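Local coordinates for tail protein, 43 kDa (Neisseria meningitidis MC58, PDB 3D37) that is of unknown function but probably forms part of the baseplate hub of a contractile phage-like tail, at residues Pro52-Glu60 and Thr70-His78; Ala95-Ala103 and Pro147-Leu155. One frame throughout, in Å; residues are numbered along the deposited sequence.

Interaction 1: Pro52-Glu60 and Thr70-His78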
loop_
_atom_site.group_PDB
_atom_site.type_symbol
_atom_site.label_atom_id
_atom_site.label_comp_id
_atom_site.label_asym_id
_atom_site.label_seq_id
_atom_site.Cartn_x
_atom_site.Cartn_y
_atom_site.Cartn_z
ATOM N N PRO A 52 -21.015 24.100 10.879
ATOM C CA PRO A 52 -22.407 24.447 10.599
ATOM C C PRO A 52 -23.146 23.328 9.813
ATOM O O PRO A 52 -22.603 22.807 8.848
ATOM C CB PRO A 52 -22.260 25.721 9.754
ATOM C CG PRO A 52 -20.910 25.547 9.030
ATOM C CD PRO A 52 -20.115 24.476 9.762
ATOM N N ASP A 53 -24.349 22.947 10.223
ATOM C CA ASP A 53 -25.120 21.956 9.438
ATOM C C ASP A 53 -25.796 22.574 8.184
ATOM O O ASP A 53 -26.789 23.307 8.284
ATOM C CB ASP A 53 -26.152 21.206 10.293
ATOM C CG ASP A 53 -26.921 20.114 9.489
ATOM O OD1 ASP A 53 -26.377 19.534 8.532
ATOM O OD2 ASP A 53 -28.085 19.824 9.822
ATOM N N LEU A 54 -25.255 22.234 7.012
ATOM C CA LEU A 54 -25.769 22.709 5.732
ATOM C C LEU A 54 -26.651 21.659 5.051
ATOM O O LEU A 54 -27.128 21.899 3.975
ATOM C CB LEU A 54 -24.619 23.093 4.775
ATOM C CG LEU A 54 -23.517 24.031 5.263
ATOM C CD1 LEU A 54 -22.393 24.092 4.262
ATOM C CD2 LEU A 54 -24.059 25.415 5.544
ATOM N N SER A 55 -26.867 20.503 5.680
ATOM C CA SER A 55 -27.678 19.460 5.069
ATOM C C SER A 55 -29.086 19.971 4.890
ATOM O O SER A 55 -29.654 20.639 5.776
ATOM C CB SER A 55 -27.668 18.144 5.881
ATOM O OG SER A 55 -28.201 18.344 7.203
ATOM N N GLY A 56 -29.636 19.682 3.713
ATOM C CA GLY A 56 -30.940 20.124 3.354
ATOM C C GLY A 56 -31.006 21.535 2.830
ATOM O O GLY A 56 -32.081 21.971 2.471
ATOM N N GLU A 57 -29.883 22.248 2.788
ATOM C CA GLU A 57 -29.827 23.633 2.266
ATOM C C GLU A 57 -29.701 23.648 0.736
ATOM O O GLU A 57 -29.092 22.772 0.150
ATOM C CB GLU A 57 -28.601 24.373 2.820
ATOM C CG GLU A 57 -28.630 24.685 4.298
ATOM C CD GLU A 57 -29.760 25.566 4.639
ATOM O OE1 GLU A 57 -30.037 26.480 3.841
ATOM O OE2 GLU A 57 -30.424 25.325 5.675
ATOM N N SER A 58 -30.265 24.674 0.120
ATOM C CA SER A 58 -30.152 24.912 -1.293
ATOM C C SER A 58 -28.764 25.423 -1.582
ATOM O O SER A 58 -28.198 26.146 -0.789
ATOM C CB SER A 58 -31.159 25.968 -1.739
ATOM O OG SER A 58 -32.409 25.368 -1.818
ATOM N N CYS A 59 -28.193 25.023 -2.708
ATOM C CA CYS A 59 -26.830 25.466 -3.012
ATOM C C CYS A 59 -26.587 25.649 -4.505
ATOM O O CYS A 59 -27.347 25.202 -5.331
ATOM C CB CYS A 59 -25.788 24.511 -2.420
ATOM S SG CYS A 59 -25.755 22.851 -3.145
ATOM N N GLU A 60 -25.483 26.294 -4.801
ATOM C CA GLU A 60 -24.971 26.392 -6.157
ATOM C C GLU A 60 -23.515 26.017 -6.123
ATOM O O GLU A 60 -22.799 26.329 -5.167
ATOM C CB GLU A 60 -25.181 27.818 -6.721
ATOM C CG GLU A 60 -26.628 28.107 -6.986
ATOM C CD GLU A 60 -26.928 29.612 -7.128
ATOM O OE1 GLU A 60 -26.255 30.407 -6.481
ATOM O OE2 GLU A 60 -27.842 29.997 -7.894
ATOM N N THR A 70 -27.038 23.644 -9.778
ATOM C CA THR A 70 -27.969 24.169 -8.803
ATOM C C THR A 70 -28.623 22.964 -8.144
ATOM O O THR A 70 -29.143 22.102 -8.819
ATOM C CB THR A 70 -29.033 25.134 -9.509
ATOM O OG1 THR A 70 -28.314 26.115 -10.270
ATOM C CG2 THR A 70 -29.953 25.846 -8.491
ATOM N N GLY A 71 -28.586 22.878 -6.823
ATOM C CA GLY A 71 -29.129 21.714 -6.136
ATOM C C GLY A 71 -29.321 21.865 -4.645
ATOM O O GLY A 71 -29.479 22.949 -4.142
ATOM N N ILE A 72 -29.254 20.739 -3.949
ATOM C CA ILE A 72 -29.596 20.653 -2.544
ATOM C C ILE A 72 -28.544 19.753 -1.923
ATOM O O ILE A 72 -28.244 18.680 -2.449
ATOM C CB ILE A 72 -31.057 20.044 -2.286
ATOM C CG1 ILE A 72 -32.130 20.897 -2.945
ATOM C CG2 ILE A 72 -31.419 19.975 -0.770
ATOM C CD1 ILE A 72 -32.277 20.615 -4.399
ATOM N N ILE A 73 -27.997 20.199 -0.800
ATOM C CA ILE A 73 -27.087 19.373 0.015
ATOM C C ILE A 73 -27.952 18.278 0.664
ATOM O O ILE A 73 -28.915 18.556 1.418
ATOM C CB ILE A 73 -26.340 20.217 1.028
ATOM C CG1 ILE A 73 -25.505 21.267 0.262
ATOM C CG2 ILE A 73 -25.341 19.361 1.959
ATOM C CD1 ILE A 73 -24.826 22.216 1.139
ATOM N N GLY A 74 -27.664 17.036 0.296
ATOM C CA GLY A 74 -28.393 15.914 0.820
ATOM C C GLY A 74 -27.781 15.387 2.085
ATOM O O GLY A 74 -28.463 14.826 2.914
ATOM N N SER A 75 -26.480 15.507 2.231
ATOM C CA SER A 75 -25.836 14.928 3.370
ATOM C C SER A 75 -24.521 15.593 3.709
ATOM O O SER A 75 -23.862 16.215 2.874
ATOM C CB SER A 75 -25.661 13.413 3.208
ATOM O OG SER A 75 -24.605 13.055 2.388
ATOM N N GLN A 76 -24.179 15.481 4.979
ATOM C CA GLN A 76 -22.971 16.088 5.518
ATOM C C GLN A 76 -22.332 15.168 6.524
ATOM O O GLN A 76 -23.004 14.579 7.355
ATOM C CB GLN A 76 -23.329 17.463 6.146
ATOM C CG GLN A 76 -22.108 18.205 6.750
ATOM C CD GLN A 76 -22.453 19.635 7.232
ATOM O OE1 GLN A 76 -23.225 20.354 6.614
ATOM N NE2 GLN A 76 -21.884 20.018 8.356
ATOM N N ARG A 77 -21.011 15.057 6.468
ATOM C CA ARG A 77 -20.235 14.331 7.444
ATOM C C ARG A 77 -19.102 15.200 8.066
ATOM O O ARG A 77 -18.399 15.970 7.385
ATOM C CB ARG A 77 -19.657 13.067 6.808
ATOM C CG ARG A 77 -20.679 12.057 6.344
ATOM C CD ARG A 77 -20.197 11.237 5.175
ATOM N NE ARG A 77 -20.098 12.113 4.000
ATOM C CZ ARG A 77 -21.135 12.493 3.245
ATOM N NH1 ARG A 77 -22.368 12.034 3.483
ATOM N NH2 ARG A 77 -20.920 13.323 2.252
ATOM N N HIS A 78 -18.970 15.113 9.379
ATOM C CA HIS A 78 -17.764 15.564 10.036
ATOM C C HIS A 78 -17.052 14.410 10.735
ATOM O O HIS A 78 -17.650 13.632 11.495
ATOM C CB HIS A 78 -18.052 16.713 11.021
ATOM C CG HIS A 78 -16.794 17.320 11.562
ATOM N ND1 HIS A 78 -16.441 17.262 12.899
ATOM C CD2 HIS A 78 -15.755 17.915 10.922
ATOM C CE1 HIS A 78 -15.253 17.829 13.057
ATOM N NE2 HIS A 78 -14.822 18.238 11.875
HETATM O O HOH W 1 -28.752 28.872 -10.026
#

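Interaction 2: Ala95-Ala103 and Pro147-Leu155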
loop_
_atom_site.group_PDB
_atom_site.type_symbol
_atom_site.label_atom_id
_atom_site.label_comp_id
_atom_site.label_asym_id
_atom_site.label_seq_id
_atom_site.Cartn_x
_atom_site.Cartn_y
_atom_site.Cartn_z
ATOM N N ALA A 95 -33.224 17.836 -10.197
ATOM C CA ALA A 95 -33.867 16.602 -10.651
ATOM C C ALA A 95 -34.051 15.654 -9.521
ATOM O O ALA A 95 -34.874 14.831 -9.619
ATOM C CB ALA A 95 -33.048 15.926 -11.755
ATOM N N GLY A 96 -33.234 15.722 -8.462
ATOM C CA GLY A 96 -33.445 14.925 -7.256
ATOM C C GLY A 96 -34.870 14.934 -6.701
ATOM O O GLY A 96 -35.358 13.912 -6.307
ATOM N N PHE A 97 -35.524 16.096 -6.657
ATOM C CA PHE A 97 -36.947 16.179 -6.363
ATOM C C PHE A 97 -37.838 15.322 -7.284
ATOM O O PHE A 97 -38.688 14.566 -6.826
ATOM C CB PHE A 97 -37.439 17.625 -6.500
ATOM C CG PHE A 97 -36.919 18.554 -5.432
ATOM C CD1 PHE A 97 -37.334 18.407 -4.101
ATOM C CD2 PHE A 97 -36.035 19.596 -5.771
ATOM C CE1 PHE A 97 -36.875 19.271 -3.119
ATOM C CE2 PHE A 97 -35.560 20.465 -4.798
ATOM C CZ PHE A 97 -35.992 20.311 -3.460
ATOM N N LEU A 98 -37.650 15.458 -8.591
ATOM C CA LEU A 98 -38.454 14.702 -9.564
ATOM C C LEU A 98 -38.169 13.196 -9.514
ATOM O O LEU A 98 -39.073 12.399 -9.649
ATOM C CB LEU A 98 -38.203 15.259 -10.960
ATOM C CG LEU A 98 -38.379 16.786 -11.105
ATOM C CD1 LEU A 98 -38.886 17.181 -12.480
ATOM C CD2 LEU A 98 -39.307 17.325 -10.039
ATOM N N VAL A 99 -36.908 12.820 -9.281
ATOM C CA VAL A 99 -36.509 11.418 -9.093
ATOM C C VAL A 99 -37.101 10.791 -7.851
ATOM O O VAL A 99 -37.414 9.577 -7.822
ATOM C CB VAL A 99 -34.941 11.261 -8.998
ATOM C CG1 VAL A 99 -34.581 9.912 -8.437
ATOM C CG2 VAL A 99 -34.266 11.510 -10.364
ATOM N N ASP A 100 -37.220 11.601 -6.803
ATOM C CA ASP A 100 -37.696 11.124 -5.510
ATOM C C ASP A 100 -39.230 11.125 -5.447
ATOM O O ASP A 100 -39.820 10.208 -4.916
ATOM C CB ASP A 100 -37.226 12.021 -4.364
ATOM C CG ASP A 100 -35.722 11.954 -4.085
ATOM O OD1 ASP A 100 -34.946 11.090 -4.598
ATOM O OD2 ASP A 100 -35.319 12.854 -3.321
ATOM N N CYS A 101 -39.844 12.190 -5.958
ATOM C CA CYS A 101 -41.278 12.492 -5.742
ATOM C C CYS A 101 -42.182 11.876 -6.804
ATOM O O CYS A 101 -41.713 11.366 -7.829
ATOM C CB CYS A 101 -41.507 14.010 -5.703
ATOM S SG CYS A 101 -40.429 14.932 -4.485
ATOM N N SER A 102 -43.476 11.894 -6.554
ATOM C CA SER A 102 -44.396 11.165 -7.464
ATOM C C SER A 102 -45.025 12.007 -8.561
ATOM O O SER A 102 -45.370 13.170 -8.347
ATOM C CB SER A 102 -45.470 10.386 -6.708
ATOM O OG SER A 102 -45.114 9.023 -6.811
ATOM N N ALA A 103 -45.146 11.403 -9.746
ATOM C CA ALA A 103 -45.822 12.060 -10.842
ATOM C C ALA A 103 -47.294 12.185 -10.422
ATOM O O ALA A 103 -47.772 11.360 -9.629
ATOM C CB ALA A 103 -45.663 11.253 -12.171
ATOM N N PRO A 147 -48.991 4.569 -11.692
ATOM C CA PRO A 147 -49.154 5.576 -10.588
ATOM C C PRO A 147 -47.953 5.843 -9.650
ATOM O O PRO A 147 -47.700 7.010 -9.259
ATOM C CB PRO A 147 -50.366 5.049 -9.793
ATOM C CG PRO A 147 -51.077 4.073 -10.752
ATOM C CD PRO A 147 -49.967 3.460 -11.567
ATOM N N GLY A 148 -47.205 4.801 -9.294
ATOM C CA GLY A 148 -45.945 4.999 -8.546
ATOM C C GLY A 148 -44.779 5.576 -9.362
ATOM O O GLY A 148 -43.644 5.601 -8.894
ATOM N N GLU A 149 -45.040 6.019 -10.594
ATOM C CA GLU A 149 -43.978 6.636 -11.402
ATOM C C GLU A 149 -43.581 7.966 -10.785
ATOM O O GLU A 149 -44.425 8.699 -10.170
ATOM C CB GLU A 149 -44.336 6.771 -12.909
ATOM C CG GLU A 149 -44.002 5.474 -13.688
ATOM C CD GLU A 149 -43.876 5.624 -15.211
ATOM O OE1 GLU A 149 -44.823 6.093 -15.893
ATOM O OE2 GLU A 149 -42.819 5.202 -15.727
ATOM N N THR A 150 -42.287 8.241 -10.942
ATOM C CA THR A 150 -41.699 9.385 -10.395
ATOM C C THR A 150 -41.952 10.449 -11.419
ATOM O O THR A 150 -42.190 10.164 -12.576
ATOM C CB THR A 150 -40.145 9.164 -10.188
ATOM O OG1 THR A 150 -39.477 8.994 -11.460
ATOM C CG2 THR A 150 -39.864 7.949 -9.273
ATOM N N VAL A 151 -41.871 11.693 -11.016
ATOM C CA VAL A 151 -41.937 12.785 -11.992
ATOM C C VAL A 151 -40.893 12.581 -13.135
ATOM O O VAL A 151 -41.203 12.802 -14.335
ATOM C CB VAL A 151 -41.782 14.158 -11.297
ATOM C CG1 VAL A 151 -42.045 15.294 -12.277
ATOM C CG2 VAL A 151 -42.730 14.268 -10.094
ATOM N N TRP A 152 -39.672 12.175 -12.739
ATOM C CA TRP A 152 -38.569 11.913 -13.656
ATOM C C TRP A 152 -38.882 10.816 -14.676
ATOM O O TRP A 152 -38.770 11.047 -15.858
ATOM C CB TRP A 152 -37.237 11.600 -12.935
ATOM C CG TRP A 152 -36.148 11.893 -13.869
ATOM C CD1 TRP A 152 -35.437 10.985 -14.634
ATOM C CD2 TRP A 152 -35.737 13.177 -14.294
ATOM N NE1 TRP A 152 -34.599 11.647 -15.483
ATOM C CE2 TRP A 152 -34.733 12.989 -15.289
ATOM C CE3 TRP A 152 -36.056 14.479 -13.884
ATOM C CZ2 TRP A 152 -34.061 14.045 -15.878
ATOM C CZ3 TRP A 152 -35.406 15.524 -14.476
ATOM C CH2 TRP A 152 -34.402 15.318 -15.453
ATOM N N GLN A 153 -39.250 9.638 -14.212
ATOM C CA GLN A 153 -39.730 8.562 -15.098
ATOM C C GLN A 153 -40.782 9.010 -16.070
ATOM O O GLN A 153 -40.698 8.693 -17.261
ATOM C CB GLN A 153 -40.323 7.432 -14.290
ATOM C CG GLN A 153 -39.290 6.550 -13.697
ATOM C CD GLN A 153 -39.878 5.549 -12.714
ATOM O OE1 GLN A 153 -40.827 5.862 -12.003
ATOM N NE2 GLN A 153 -39.286 4.355 -12.640
ATOM N N ALA A 154 -41.754 9.779 -15.571
ATOM C CA ALA A 154 -42.839 10.245 -16.383
ATOM C C ALA A 154 -42.331 11.234 -17.407
ATOM O O ALA A 154 -42.770 11.262 -18.564
ATOM C CB ALA A 154 -43.947 10.923 -15.487
ATOM N N LEU A 155 -41.409 12.071 -16.973
ATOM C CA LEU A 155 -40.878 13.071 -17.846
ATOM C C LEU A 155 -40.020 12.418 -18.979
ATOM O O LEU A 155 -40.007 12.903 -20.125
ATOM C CB LEU A 155 -40.024 14.009 -17.003
ATOM C CG LEU A 155 -39.667 15.413 -17.410
ATOM C CD1 LEU A 155 -40.882 16.185 -17.807
ATOM C CD2 LEU A 155 -39.036 15.988 -16.163
#

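Interaction 1: Pro52-Glu60 and Thr70-His78
Cys59 and Gly71 form an antiparallel hydrogen-bonded pair, Cys59 N to Gly71 O 2.8 Å and Gly71 N to Cys59 O 3.0 Å, flanked by the non-hydrogen-bonded pairs Ser58-Ile72 and Glu60-Thr70. Before Ser58 the partner is no longer a strand: a type II turn, Leu54 to Glu57, folds over Ile73, whose N donates to Glu57 O while Gly56 N donates to Ile73 O (2.7 Å). The Ile73 side chain packs against this turn, its CD1 3.7 Å from Leu54 CB and its CG1 against Cys59 SG; Val14 of strand 10-14 and Phe38 of strand 37-42 also touch it. This is the hairpin of strands 58-63 and 66-81 in the N-terminal domain, a member of the phage-barrel clan. Gln76, with CG anti to the backbone N (chi1 -180°), extends to the incoming loop. Its amide is gripped at both ends: NE2 gives a hydrogen bond to Pro52 O (2.9 Å), which lies in the amide plane, and OE1 accepts from Leu54 N (2.8 Å). Asp53 OD1 accepts Ser55 N, closing an Asx turn, and Ser55 OG as well. A water donates to both Glu60 OE2 and Thr70 OG1, and Thr70 OG1 also bonds to Pro170 O.

Interaction 2: Ala95-Ala103 and Pro147-Leu155
The six-membered ring of Trp152 carries Ala95 CB over one face, a CH-pi contact 4.1 Å from the ring centroid to that methyl carbon, while Leu98 CB meets the edge in the ring plane, 3.7 Å from Trp152 CE3. Val99 CG2 approaches the same side chain obliquely, near Trp152 CB and CG. A chi1 of -157° swings the indole away from its own backbone N, toward helix 95-100; Pro34, Pro166, Leu168 and Leu174 also touch it. Leu98 CD1 lies 3.7 Å from Val151 CG1 and close to Leu155 CD2, and Ala103 CB rests on Ala154 CB. Polar contacts follow the backbone: Leu98 O accepts Trp152 N from well above its carbonyl plane (70° out of it), Cys101 O accepts Val151 N at 3.2 Å, and Ala103 N gives a straighter bond to Glu149 O (2.8 Å). The two short helical segments run almost perpendicular, at 92°. Thr150 is the N-cap: its OG1 accepts Gln153 N at 2.8 Å, and Gln153 OE1 receives Thr150 N in return, on a lone pair in the carbonyl plane, the reciprocal pattern of a capping box.

How the interactions relate
From the N terminus, residues 52-60 lead into strand 58-63, and interaction 1 closes a short loop of nine residues when strand 66-81 returns. Strand 84-93 follows and delivers the chain to helix 95-100, where interaction 2 opens; it closes over 43 residues, among them helix 113-121 and strand 130-133, at the start of helix 151-161. The two loops therefore lie in series, neither nested nor crossed, one in the GpP-like N-terminal part and the other in the gp44-like part. Their centres are about 21 Å apart, yet Ile72 CD1 packs 3.3 Å from Phe97 CE2, joining hairpin to helix. Both touch a second subunit: Ser75 to His78 pair with its strand, and Asp100 salt-bridges its Arg247.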